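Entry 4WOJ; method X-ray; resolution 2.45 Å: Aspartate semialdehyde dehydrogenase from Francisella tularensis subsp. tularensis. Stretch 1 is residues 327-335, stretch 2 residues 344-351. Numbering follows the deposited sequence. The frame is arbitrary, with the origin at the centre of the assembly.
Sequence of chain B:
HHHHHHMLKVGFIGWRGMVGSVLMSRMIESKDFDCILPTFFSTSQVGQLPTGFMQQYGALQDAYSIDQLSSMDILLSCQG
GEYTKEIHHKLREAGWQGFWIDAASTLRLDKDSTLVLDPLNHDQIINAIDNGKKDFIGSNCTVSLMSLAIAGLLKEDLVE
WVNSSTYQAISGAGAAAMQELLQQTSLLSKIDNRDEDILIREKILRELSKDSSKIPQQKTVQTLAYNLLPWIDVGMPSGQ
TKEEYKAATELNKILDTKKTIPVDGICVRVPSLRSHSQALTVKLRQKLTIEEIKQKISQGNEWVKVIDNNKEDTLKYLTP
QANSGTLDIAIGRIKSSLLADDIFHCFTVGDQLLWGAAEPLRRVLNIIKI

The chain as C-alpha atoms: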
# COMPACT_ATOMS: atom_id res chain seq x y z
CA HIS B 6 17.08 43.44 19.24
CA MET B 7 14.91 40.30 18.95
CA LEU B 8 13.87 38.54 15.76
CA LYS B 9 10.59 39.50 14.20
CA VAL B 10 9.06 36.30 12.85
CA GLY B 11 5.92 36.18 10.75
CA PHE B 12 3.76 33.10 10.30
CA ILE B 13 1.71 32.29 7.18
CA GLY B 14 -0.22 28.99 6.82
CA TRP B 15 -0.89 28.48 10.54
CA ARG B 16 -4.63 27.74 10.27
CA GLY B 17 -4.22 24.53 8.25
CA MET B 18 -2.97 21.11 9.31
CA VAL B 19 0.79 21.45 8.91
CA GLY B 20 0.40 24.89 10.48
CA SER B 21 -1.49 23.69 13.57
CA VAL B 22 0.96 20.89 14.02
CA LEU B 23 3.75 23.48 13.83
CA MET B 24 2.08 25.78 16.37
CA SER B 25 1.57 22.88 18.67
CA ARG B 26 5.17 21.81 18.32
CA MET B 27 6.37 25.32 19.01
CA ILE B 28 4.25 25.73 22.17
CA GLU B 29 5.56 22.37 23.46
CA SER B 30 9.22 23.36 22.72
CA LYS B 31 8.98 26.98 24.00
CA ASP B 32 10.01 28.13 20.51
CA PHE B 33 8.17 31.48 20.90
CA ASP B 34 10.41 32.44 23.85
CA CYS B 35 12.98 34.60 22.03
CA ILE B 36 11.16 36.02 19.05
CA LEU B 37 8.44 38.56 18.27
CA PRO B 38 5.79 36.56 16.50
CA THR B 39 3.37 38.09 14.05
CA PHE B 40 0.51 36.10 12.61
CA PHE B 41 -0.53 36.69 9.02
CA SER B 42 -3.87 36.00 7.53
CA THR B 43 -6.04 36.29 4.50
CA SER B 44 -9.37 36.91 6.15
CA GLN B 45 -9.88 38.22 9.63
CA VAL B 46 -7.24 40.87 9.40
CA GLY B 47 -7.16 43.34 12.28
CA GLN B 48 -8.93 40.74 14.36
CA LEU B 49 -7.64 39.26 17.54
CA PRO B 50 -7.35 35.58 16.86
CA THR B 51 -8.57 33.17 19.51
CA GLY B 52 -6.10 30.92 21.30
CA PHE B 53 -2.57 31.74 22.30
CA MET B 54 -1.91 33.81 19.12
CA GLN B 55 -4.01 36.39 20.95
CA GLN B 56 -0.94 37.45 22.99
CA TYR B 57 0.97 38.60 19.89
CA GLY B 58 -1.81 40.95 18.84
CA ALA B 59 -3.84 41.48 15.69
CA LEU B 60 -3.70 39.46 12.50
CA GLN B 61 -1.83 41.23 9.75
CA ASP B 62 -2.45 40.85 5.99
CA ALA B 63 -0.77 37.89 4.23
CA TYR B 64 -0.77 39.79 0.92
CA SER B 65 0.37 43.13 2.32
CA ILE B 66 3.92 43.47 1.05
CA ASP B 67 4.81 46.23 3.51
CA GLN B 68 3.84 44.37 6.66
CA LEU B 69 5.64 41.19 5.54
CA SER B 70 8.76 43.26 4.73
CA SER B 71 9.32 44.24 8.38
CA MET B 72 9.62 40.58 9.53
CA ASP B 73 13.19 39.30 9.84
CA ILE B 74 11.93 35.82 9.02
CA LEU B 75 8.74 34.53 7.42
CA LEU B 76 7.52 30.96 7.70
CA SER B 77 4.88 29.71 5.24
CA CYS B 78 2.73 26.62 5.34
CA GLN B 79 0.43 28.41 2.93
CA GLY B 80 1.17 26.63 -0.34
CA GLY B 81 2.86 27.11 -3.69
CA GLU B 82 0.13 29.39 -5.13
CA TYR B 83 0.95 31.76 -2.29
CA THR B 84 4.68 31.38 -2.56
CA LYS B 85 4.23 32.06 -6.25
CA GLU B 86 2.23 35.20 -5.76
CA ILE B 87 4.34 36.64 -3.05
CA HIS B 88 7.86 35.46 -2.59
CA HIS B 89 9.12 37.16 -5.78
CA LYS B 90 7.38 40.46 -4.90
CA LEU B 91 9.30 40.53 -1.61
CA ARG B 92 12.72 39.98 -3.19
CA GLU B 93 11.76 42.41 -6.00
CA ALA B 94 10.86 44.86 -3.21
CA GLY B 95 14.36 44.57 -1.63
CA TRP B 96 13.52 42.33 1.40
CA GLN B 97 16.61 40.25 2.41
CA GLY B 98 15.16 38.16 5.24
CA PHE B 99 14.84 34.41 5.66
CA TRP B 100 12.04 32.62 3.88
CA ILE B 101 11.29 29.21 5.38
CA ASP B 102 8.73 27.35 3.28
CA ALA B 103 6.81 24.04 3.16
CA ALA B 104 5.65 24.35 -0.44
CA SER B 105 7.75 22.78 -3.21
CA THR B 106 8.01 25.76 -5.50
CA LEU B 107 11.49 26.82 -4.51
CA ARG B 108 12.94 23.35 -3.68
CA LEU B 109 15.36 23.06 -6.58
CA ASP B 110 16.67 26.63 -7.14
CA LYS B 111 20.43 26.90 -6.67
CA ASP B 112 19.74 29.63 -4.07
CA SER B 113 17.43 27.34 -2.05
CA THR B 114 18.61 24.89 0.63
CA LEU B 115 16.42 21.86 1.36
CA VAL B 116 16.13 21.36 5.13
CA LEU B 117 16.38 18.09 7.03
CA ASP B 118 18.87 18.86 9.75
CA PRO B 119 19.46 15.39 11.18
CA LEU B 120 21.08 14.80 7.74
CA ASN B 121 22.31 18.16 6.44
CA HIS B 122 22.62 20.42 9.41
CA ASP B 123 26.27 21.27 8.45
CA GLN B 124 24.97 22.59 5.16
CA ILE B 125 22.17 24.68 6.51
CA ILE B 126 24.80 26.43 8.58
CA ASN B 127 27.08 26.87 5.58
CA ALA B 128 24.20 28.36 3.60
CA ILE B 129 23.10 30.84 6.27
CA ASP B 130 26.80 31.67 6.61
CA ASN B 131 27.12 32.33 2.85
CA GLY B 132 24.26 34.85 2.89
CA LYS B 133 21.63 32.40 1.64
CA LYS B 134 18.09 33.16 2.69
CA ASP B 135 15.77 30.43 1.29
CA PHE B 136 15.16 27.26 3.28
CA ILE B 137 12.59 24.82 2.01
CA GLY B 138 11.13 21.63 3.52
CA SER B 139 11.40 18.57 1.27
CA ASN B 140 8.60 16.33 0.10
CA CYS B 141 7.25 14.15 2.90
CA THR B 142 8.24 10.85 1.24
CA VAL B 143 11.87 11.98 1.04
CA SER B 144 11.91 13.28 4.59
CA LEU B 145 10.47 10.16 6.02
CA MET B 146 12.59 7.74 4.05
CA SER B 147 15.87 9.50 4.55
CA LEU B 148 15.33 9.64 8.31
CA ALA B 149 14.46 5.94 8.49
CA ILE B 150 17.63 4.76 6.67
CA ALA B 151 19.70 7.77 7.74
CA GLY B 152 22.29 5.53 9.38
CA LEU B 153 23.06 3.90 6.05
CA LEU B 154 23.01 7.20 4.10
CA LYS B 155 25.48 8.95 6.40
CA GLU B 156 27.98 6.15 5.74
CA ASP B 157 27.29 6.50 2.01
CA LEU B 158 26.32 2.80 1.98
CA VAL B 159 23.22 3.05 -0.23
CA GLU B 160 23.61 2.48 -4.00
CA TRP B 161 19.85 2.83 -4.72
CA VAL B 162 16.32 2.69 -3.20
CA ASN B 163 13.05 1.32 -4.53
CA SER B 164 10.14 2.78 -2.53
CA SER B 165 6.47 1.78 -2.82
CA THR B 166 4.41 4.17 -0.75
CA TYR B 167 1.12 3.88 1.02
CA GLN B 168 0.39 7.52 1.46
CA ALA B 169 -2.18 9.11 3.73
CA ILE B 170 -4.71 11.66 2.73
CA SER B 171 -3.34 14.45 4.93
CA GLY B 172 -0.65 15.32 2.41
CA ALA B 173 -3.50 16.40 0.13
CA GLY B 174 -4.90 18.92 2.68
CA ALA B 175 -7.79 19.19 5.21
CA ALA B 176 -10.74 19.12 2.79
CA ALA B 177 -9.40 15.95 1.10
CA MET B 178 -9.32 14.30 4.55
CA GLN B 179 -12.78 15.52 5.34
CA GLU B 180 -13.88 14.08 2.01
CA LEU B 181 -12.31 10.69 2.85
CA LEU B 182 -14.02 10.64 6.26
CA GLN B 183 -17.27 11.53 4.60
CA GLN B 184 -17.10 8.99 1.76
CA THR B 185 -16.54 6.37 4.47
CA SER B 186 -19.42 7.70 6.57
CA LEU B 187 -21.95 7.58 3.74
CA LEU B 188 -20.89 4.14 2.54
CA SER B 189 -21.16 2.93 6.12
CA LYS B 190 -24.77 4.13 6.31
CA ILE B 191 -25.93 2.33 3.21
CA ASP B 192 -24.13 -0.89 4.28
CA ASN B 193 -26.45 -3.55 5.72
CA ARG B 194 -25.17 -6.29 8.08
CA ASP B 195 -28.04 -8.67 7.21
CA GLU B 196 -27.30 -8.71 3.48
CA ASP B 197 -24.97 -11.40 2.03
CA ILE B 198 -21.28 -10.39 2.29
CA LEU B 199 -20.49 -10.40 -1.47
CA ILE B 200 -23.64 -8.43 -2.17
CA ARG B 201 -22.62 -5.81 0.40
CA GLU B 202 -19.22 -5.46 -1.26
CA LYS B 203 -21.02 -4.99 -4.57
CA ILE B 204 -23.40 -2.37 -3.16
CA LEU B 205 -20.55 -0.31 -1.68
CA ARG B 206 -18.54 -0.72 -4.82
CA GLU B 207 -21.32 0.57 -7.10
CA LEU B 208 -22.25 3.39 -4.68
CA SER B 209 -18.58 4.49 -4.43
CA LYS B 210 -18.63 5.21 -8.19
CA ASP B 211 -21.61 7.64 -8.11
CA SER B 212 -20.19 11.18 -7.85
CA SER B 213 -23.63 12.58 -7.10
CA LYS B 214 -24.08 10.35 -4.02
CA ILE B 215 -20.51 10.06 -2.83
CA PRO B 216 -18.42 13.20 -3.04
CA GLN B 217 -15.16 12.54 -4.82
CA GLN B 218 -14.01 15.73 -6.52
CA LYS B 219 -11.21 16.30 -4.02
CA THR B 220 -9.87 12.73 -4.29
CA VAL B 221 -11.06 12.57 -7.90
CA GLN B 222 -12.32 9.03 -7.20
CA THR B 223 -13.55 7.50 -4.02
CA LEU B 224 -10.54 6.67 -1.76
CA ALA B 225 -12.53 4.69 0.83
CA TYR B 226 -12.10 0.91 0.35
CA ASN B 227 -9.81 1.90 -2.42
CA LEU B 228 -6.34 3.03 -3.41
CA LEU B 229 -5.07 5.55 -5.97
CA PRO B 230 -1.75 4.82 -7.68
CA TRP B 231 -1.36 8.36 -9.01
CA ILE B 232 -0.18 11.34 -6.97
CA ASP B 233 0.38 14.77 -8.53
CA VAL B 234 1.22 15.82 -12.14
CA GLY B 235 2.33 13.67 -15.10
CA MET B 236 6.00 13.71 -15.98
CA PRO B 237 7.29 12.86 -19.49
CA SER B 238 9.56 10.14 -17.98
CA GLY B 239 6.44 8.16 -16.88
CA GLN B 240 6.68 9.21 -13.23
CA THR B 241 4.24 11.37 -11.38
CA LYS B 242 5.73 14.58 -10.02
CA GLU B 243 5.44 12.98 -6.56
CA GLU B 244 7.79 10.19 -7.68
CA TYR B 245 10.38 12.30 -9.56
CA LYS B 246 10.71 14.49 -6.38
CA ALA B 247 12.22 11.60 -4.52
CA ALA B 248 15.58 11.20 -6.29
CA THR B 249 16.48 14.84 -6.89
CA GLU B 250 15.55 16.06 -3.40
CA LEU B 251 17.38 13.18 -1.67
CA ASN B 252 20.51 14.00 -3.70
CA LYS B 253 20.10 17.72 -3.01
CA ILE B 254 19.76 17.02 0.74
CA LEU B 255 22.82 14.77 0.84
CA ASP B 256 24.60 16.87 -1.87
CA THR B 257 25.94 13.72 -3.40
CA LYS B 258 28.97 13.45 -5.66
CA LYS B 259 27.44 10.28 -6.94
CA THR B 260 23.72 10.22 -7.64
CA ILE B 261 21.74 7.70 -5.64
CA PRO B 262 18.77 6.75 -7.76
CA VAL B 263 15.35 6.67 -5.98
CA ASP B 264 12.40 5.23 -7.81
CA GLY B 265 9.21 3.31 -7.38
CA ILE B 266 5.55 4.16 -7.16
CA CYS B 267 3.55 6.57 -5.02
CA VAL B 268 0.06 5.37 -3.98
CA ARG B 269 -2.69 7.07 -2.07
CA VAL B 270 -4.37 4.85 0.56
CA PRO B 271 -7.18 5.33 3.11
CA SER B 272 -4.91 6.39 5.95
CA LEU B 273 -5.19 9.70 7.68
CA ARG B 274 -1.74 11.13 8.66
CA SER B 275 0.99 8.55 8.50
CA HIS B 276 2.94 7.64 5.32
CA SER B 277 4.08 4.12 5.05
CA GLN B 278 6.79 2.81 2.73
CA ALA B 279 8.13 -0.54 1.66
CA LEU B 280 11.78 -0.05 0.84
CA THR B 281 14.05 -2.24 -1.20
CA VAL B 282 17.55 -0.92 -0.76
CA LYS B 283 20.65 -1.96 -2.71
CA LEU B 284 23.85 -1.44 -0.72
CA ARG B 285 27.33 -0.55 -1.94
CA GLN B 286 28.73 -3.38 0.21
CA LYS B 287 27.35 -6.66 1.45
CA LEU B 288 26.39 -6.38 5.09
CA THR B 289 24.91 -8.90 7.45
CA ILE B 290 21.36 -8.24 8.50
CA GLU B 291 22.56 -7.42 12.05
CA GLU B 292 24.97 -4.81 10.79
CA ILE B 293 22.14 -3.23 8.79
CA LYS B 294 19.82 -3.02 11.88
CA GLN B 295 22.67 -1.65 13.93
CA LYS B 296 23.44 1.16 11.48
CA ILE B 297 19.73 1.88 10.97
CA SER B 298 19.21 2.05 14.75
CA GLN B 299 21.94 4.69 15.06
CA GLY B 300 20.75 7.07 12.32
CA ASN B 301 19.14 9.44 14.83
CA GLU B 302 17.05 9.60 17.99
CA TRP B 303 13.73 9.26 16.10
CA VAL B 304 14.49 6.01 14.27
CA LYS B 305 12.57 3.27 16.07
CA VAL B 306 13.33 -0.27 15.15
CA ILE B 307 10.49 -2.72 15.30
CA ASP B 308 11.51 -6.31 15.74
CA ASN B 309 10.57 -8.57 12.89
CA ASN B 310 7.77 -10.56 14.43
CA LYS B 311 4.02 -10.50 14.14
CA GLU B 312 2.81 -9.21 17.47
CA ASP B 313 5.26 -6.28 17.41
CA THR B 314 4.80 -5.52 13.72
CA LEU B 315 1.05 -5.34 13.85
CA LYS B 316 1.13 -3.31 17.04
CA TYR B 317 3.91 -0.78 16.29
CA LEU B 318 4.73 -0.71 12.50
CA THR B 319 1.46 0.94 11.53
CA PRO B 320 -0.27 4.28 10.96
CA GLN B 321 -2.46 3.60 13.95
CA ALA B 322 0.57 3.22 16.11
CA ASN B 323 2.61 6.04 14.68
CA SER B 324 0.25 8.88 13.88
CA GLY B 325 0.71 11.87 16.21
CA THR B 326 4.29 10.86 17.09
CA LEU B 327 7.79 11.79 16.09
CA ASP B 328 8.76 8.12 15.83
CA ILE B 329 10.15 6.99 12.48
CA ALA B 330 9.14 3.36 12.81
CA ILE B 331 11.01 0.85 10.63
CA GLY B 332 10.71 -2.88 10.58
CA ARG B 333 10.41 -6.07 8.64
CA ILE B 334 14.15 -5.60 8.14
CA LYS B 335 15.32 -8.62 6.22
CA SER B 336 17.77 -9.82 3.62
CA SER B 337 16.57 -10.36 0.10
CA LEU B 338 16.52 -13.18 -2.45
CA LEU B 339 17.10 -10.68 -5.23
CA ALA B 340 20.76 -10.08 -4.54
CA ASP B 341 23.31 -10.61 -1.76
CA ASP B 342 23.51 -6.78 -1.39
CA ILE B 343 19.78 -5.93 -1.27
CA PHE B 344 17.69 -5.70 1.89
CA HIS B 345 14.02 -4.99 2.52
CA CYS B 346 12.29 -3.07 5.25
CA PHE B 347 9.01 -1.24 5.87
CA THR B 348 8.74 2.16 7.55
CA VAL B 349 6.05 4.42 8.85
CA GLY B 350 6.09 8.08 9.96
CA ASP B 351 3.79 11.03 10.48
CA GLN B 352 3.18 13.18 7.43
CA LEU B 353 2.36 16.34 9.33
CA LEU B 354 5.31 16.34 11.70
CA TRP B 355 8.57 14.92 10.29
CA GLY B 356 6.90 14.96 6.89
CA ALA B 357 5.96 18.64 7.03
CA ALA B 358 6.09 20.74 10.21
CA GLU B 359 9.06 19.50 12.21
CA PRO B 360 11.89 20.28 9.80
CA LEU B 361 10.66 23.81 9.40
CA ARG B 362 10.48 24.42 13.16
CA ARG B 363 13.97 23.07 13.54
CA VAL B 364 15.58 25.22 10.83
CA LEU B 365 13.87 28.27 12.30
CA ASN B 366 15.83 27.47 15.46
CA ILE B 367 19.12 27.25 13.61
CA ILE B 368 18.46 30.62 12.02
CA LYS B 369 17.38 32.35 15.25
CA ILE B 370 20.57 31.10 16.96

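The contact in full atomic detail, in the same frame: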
# COMPACT_ATOMS: atom_id res chain seq x y z
N LEU B 327 6.57 11.50 16.83
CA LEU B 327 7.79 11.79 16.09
C LEU B 327 8.58 10.52 15.75
O LEU B 327 9.66 10.58 15.16
CB LEU B 327 8.65 12.78 16.88
CG LEU B 327 8.06 14.20 16.89
CD1 LEU B 327 8.65 15.03 18.02
CD2 LEU B 327 8.31 14.92 15.57
N ASP B 328 8.04 9.36 16.11
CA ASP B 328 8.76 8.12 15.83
C ASP B 328 8.78 7.89 14.30
O ASP B 328 7.79 8.10 13.58
CB ASP B 328 8.14 6.89 16.53
CG ASP B 328 7.91 7.07 18.06
OD1 ASP B 328 8.66 7.73 18.79
OD2 ASP B 328 6.95 6.48 18.58
N ILE B 329 9.95 7.51 13.83
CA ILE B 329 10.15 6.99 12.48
C ILE B 329 10.22 5.48 12.71
O ILE B 329 11.29 4.94 13.03
CB ILE B 329 11.48 7.55 11.87
CG1 ILE B 329 11.43 9.07 11.85
CG2 ILE B 329 11.75 7.03 10.48
CD1 ILE B 329 10.22 9.62 11.10
N ALA B 330 9.10 4.80 12.60
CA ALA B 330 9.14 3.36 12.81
C ALA B 330 9.66 2.64 11.54
O ALA B 330 9.43 3.06 10.41
CB ALA B 330 7.79 2.83 13.22
N ILE B 331 10.42 1.59 11.75
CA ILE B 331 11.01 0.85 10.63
C ILE B 331 11.25 -0.57 11.01
O ILE B 331 11.85 -0.86 12.04
CB ILE B 331 12.32 1.49 10.20
CG1 ILE B 331 13.05 0.55 9.20
CG2 ILE B 331 13.16 1.83 11.39
CD1 ILE B 331 14.17 1.24 8.49
N GLY B 332 10.72 -1.47 10.21
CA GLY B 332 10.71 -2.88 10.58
C GLY B 332 10.68 -3.79 9.39
O GLY B 332 10.88 -3.36 8.29
N ARG B 333 10.44 -5.06 9.65
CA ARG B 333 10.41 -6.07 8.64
C ARG B 333 11.78 -6.06 7.93
O ARG B 333 11.88 -6.36 6.76
CB ARG B 333 9.25 -5.84 7.67
CG ARG B 333 7.86 -5.84 8.30
CD ARG B 333 7.47 -7.15 8.97
NE ARG B 333 8.03 -8.31 8.28
CZ ARG B 333 7.54 -8.90 7.18
NH1 ARG B 333 6.45 -8.45 6.58
NH2 ARG B 333 8.17 -9.96 6.67
N ILE B 334 12.82 -5.72 8.67
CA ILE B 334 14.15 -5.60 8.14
C ILE B 334 14.69 -6.99 7.85
O ILE B 334 14.92 -7.77 8.73
CB ILE B 334 15.10 -4.86 9.11
CG1 ILE B 334 14.58 -3.44 9.37
CG2 ILE B 334 16.51 -4.83 8.54
CD1 ILE B 334 15.05 -2.83 10.67
N LYS B 335 14.90 -7.29 6.59
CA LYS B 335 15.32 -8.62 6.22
C LYS B 335 16.18 -8.58 4.99
O LYS B 335 16.18 -7.62 4.22
CB LYS B 335 14.11 -9.49 6.01
CG LYS B 335 13.28 -9.10 4.81
CD LYS B 335 12.09 -10.02 4.62
CE LYS B 335 11.56 -9.93 3.19
NZ LYS B 335 10.07 -10.01 3.15
N PHE B 344 18.60 -5.37 0.74
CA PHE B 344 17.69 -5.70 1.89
C PHE B 344 16.35 -5.03 1.73
O PHE B 344 16.20 -4.10 0.96
CB PHE B 344 18.30 -5.37 3.25
CG PHE B 344 18.20 -3.92 3.65
CD1 PHE B 344 19.18 -3.02 3.27
CD2 PHE B 344 17.19 -3.49 4.51
CE1 PHE B 344 19.12 -1.70 3.66
CE2 PHE B 344 17.12 -2.17 4.88
CZ PHE B 344 18.07 -1.26 4.45
N HIS B 345 15.38 -5.56 2.45
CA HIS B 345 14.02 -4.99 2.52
C HIS B 345 13.70 -4.53 3.91
O HIS B 345 14.19 -5.10 4.88
CB HIS B 345 12.99 -6.05 2.18
CG HIS B 345 13.27 -6.78 0.89
ND1 HIS B 345 12.89 -6.29 -0.34
CD2 HIS B 345 13.87 -7.96 0.66
CE1 HIS B 345 13.25 -7.14 -1.28
NE2 HIS B 345 13.83 -8.17 -0.70
N CYS B 346 12.85 -3.51 4.00
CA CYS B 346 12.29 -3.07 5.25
C CYS B 346 11.05 -2.31 4.92
O CYS B 346 10.79 -2.10 3.76
CB CYS B 346 13.25 -2.18 6.04
SG CYS B 346 13.83 -0.71 5.19
N PHE B 347 10.27 -1.99 5.95
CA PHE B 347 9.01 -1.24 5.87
C PHE B 347 9.05 -0.17 6.95
O PHE B 347 9.35 -0.47 8.07
CB PHE B 347 7.80 -2.15 6.14
CG PHE B 347 6.47 -1.55 5.77
CD1 PHE B 347 6.01 -1.59 4.48
CD2 PHE B 347 5.62 -1.01 6.76
CE1 PHE B 347 4.77 -1.06 4.15
CE2 PHE B 347 4.38 -0.49 6.44
CZ PHE B 347 3.95 -0.51 5.13
N THR B 348 8.71 1.06 6.61
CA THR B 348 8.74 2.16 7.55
C THR B 348 7.47 2.96 7.54
O THR B 348 6.73 2.97 6.58
CB THR B 348 9.96 3.12 7.32
OG1 THR B 348 9.86 4.22 8.24
CG2 THR B 348 10.01 3.64 5.91
N VAL B 349 7.22 3.61 8.66
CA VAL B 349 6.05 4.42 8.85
C VAL B 349 6.43 5.66 9.65
O VAL B 349 7.14 5.56 10.66
CB VAL B 349 4.98 3.69 9.67
CG1 VAL B 349 3.71 4.53 9.80
CG2 VAL B 349 4.66 2.34 9.05
N GLY B 350 5.96 6.83 9.20
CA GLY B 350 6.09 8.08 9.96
C GLY B 350 5.01 9.07 9.65
O GLY B 350 4.25 8.90 8.70
N ASP B 351 4.93 10.11 10.48
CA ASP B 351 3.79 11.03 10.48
C ASP B 351 3.97 12.13 9.46
O ASP B 351 4.92 12.90 9.55
CB ASP B 351 3.64 11.68 11.84
CG ASP B 351 2.38 12.52 11.94
OD1 ASP B 351 2.39 13.70 11.52
OD2 ASP B 351 1.36 11.96 12.38

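This contact is an antiparallel pairing of two neighbouring β-strands, held mainly by backbone hydrogen bonds, interrupted by one β-bulge, and trimmed along its sides by small apolar contacts. Strand 329-335 and strand 344-351 run with their N-to-C directions 156° apart and their axes approach to 4.5 Å, burying 579 Å² between the two stretches.

Three hydrogen-bonded pairs carry the ladder. At one end, Ala-330 N donates to Val-349 O at 2.9 Å, and Val-349 N returns the bond to Ala-330 O, also at 2.9 Å; the first of these is the more bent, with an angle of 135° at the hydrogen. Next come Gly-332 N to Phe-347 O at 2.7 Å and Phe-347 N to Gly-332 O at 2.8 Å, both close to straight. Between these pairs, Ile-331 and Thr-348 form a non-hydrogen-bonded pair, and their CA atoms draw in to 4.0 Å. The rule here is alternation: a narrow pair sits between two wider, hydrogen-bonded ones. The close spacing lets CA hydrogens face carbonyls: Ile-331 CA lies 3.3 Å from Phe-347 O, and Thr-348 CA lies 3.1 Å from Ala-330 O.

Beyond Gly-332 the register shifts by one residue. Arg-333 adopts phi/psi of 58/31, a left-handed conformation well outside the usual strand region, and stretch 1 thereby spends an extra residue before pairing resumes. Lys-335 N then donates to His-345 O at 2.9 Å, while His-345 N donates to Lys-335 O at 2.8 Å, so a bulge can shift the register without ending the pairing. Just before that pair, Ile-334 CA sits 3.3 Å from His-345 O in another CA-H...O contact. The bulge also leaves Arg-333 O 3.2 Å from His-345 O, two acceptors with no hydrogen bond between them. The Arg-333 side chain starts sideways and its end leads away from stretch 2, and NE, NH1 and NH2 are hydrogen-bonded elsewhere in the structure.

Side-chain chemistry supplements this ladder. Thr-348 OG1 donates a very short 2.5 Å hydrogen bond to Ala-330 O, the same carbonyl that accepts from Val-349 N, so one backbone oxygen serves both a main-chain and a side-chain donor. On the side of the sheet where Ile-331 and Thr-348 project, Ile-331 CB lies 4.1 Å from Thr-348 CB, and Ile-331 CD1 reaches Cys-346 SG at 3.8 Å. Near the bulge, Ile-334 CG1 touches Cys-346 CB at 3.8 Å and Ile-334 CG2 approaches Phe-344 CD2 at 4.3 Å, adding dispersion contacts between buried apolar groups.

The other side of the sheet carries Ala-330, Val-349, Phe-347, Lys-335 and His-345. There Lys-335 CE lies 4.0 Å from His-345 CD2, while Lys-335 NZ is hydrogen-bonded elsewhere in the structure. The two glycines differ: Gly-332 pairs with Phe-347 through its backbone, whereas an ideal CB on Gly-350 would come within 3.2 Å of Ile-329 CD1, a tight fit.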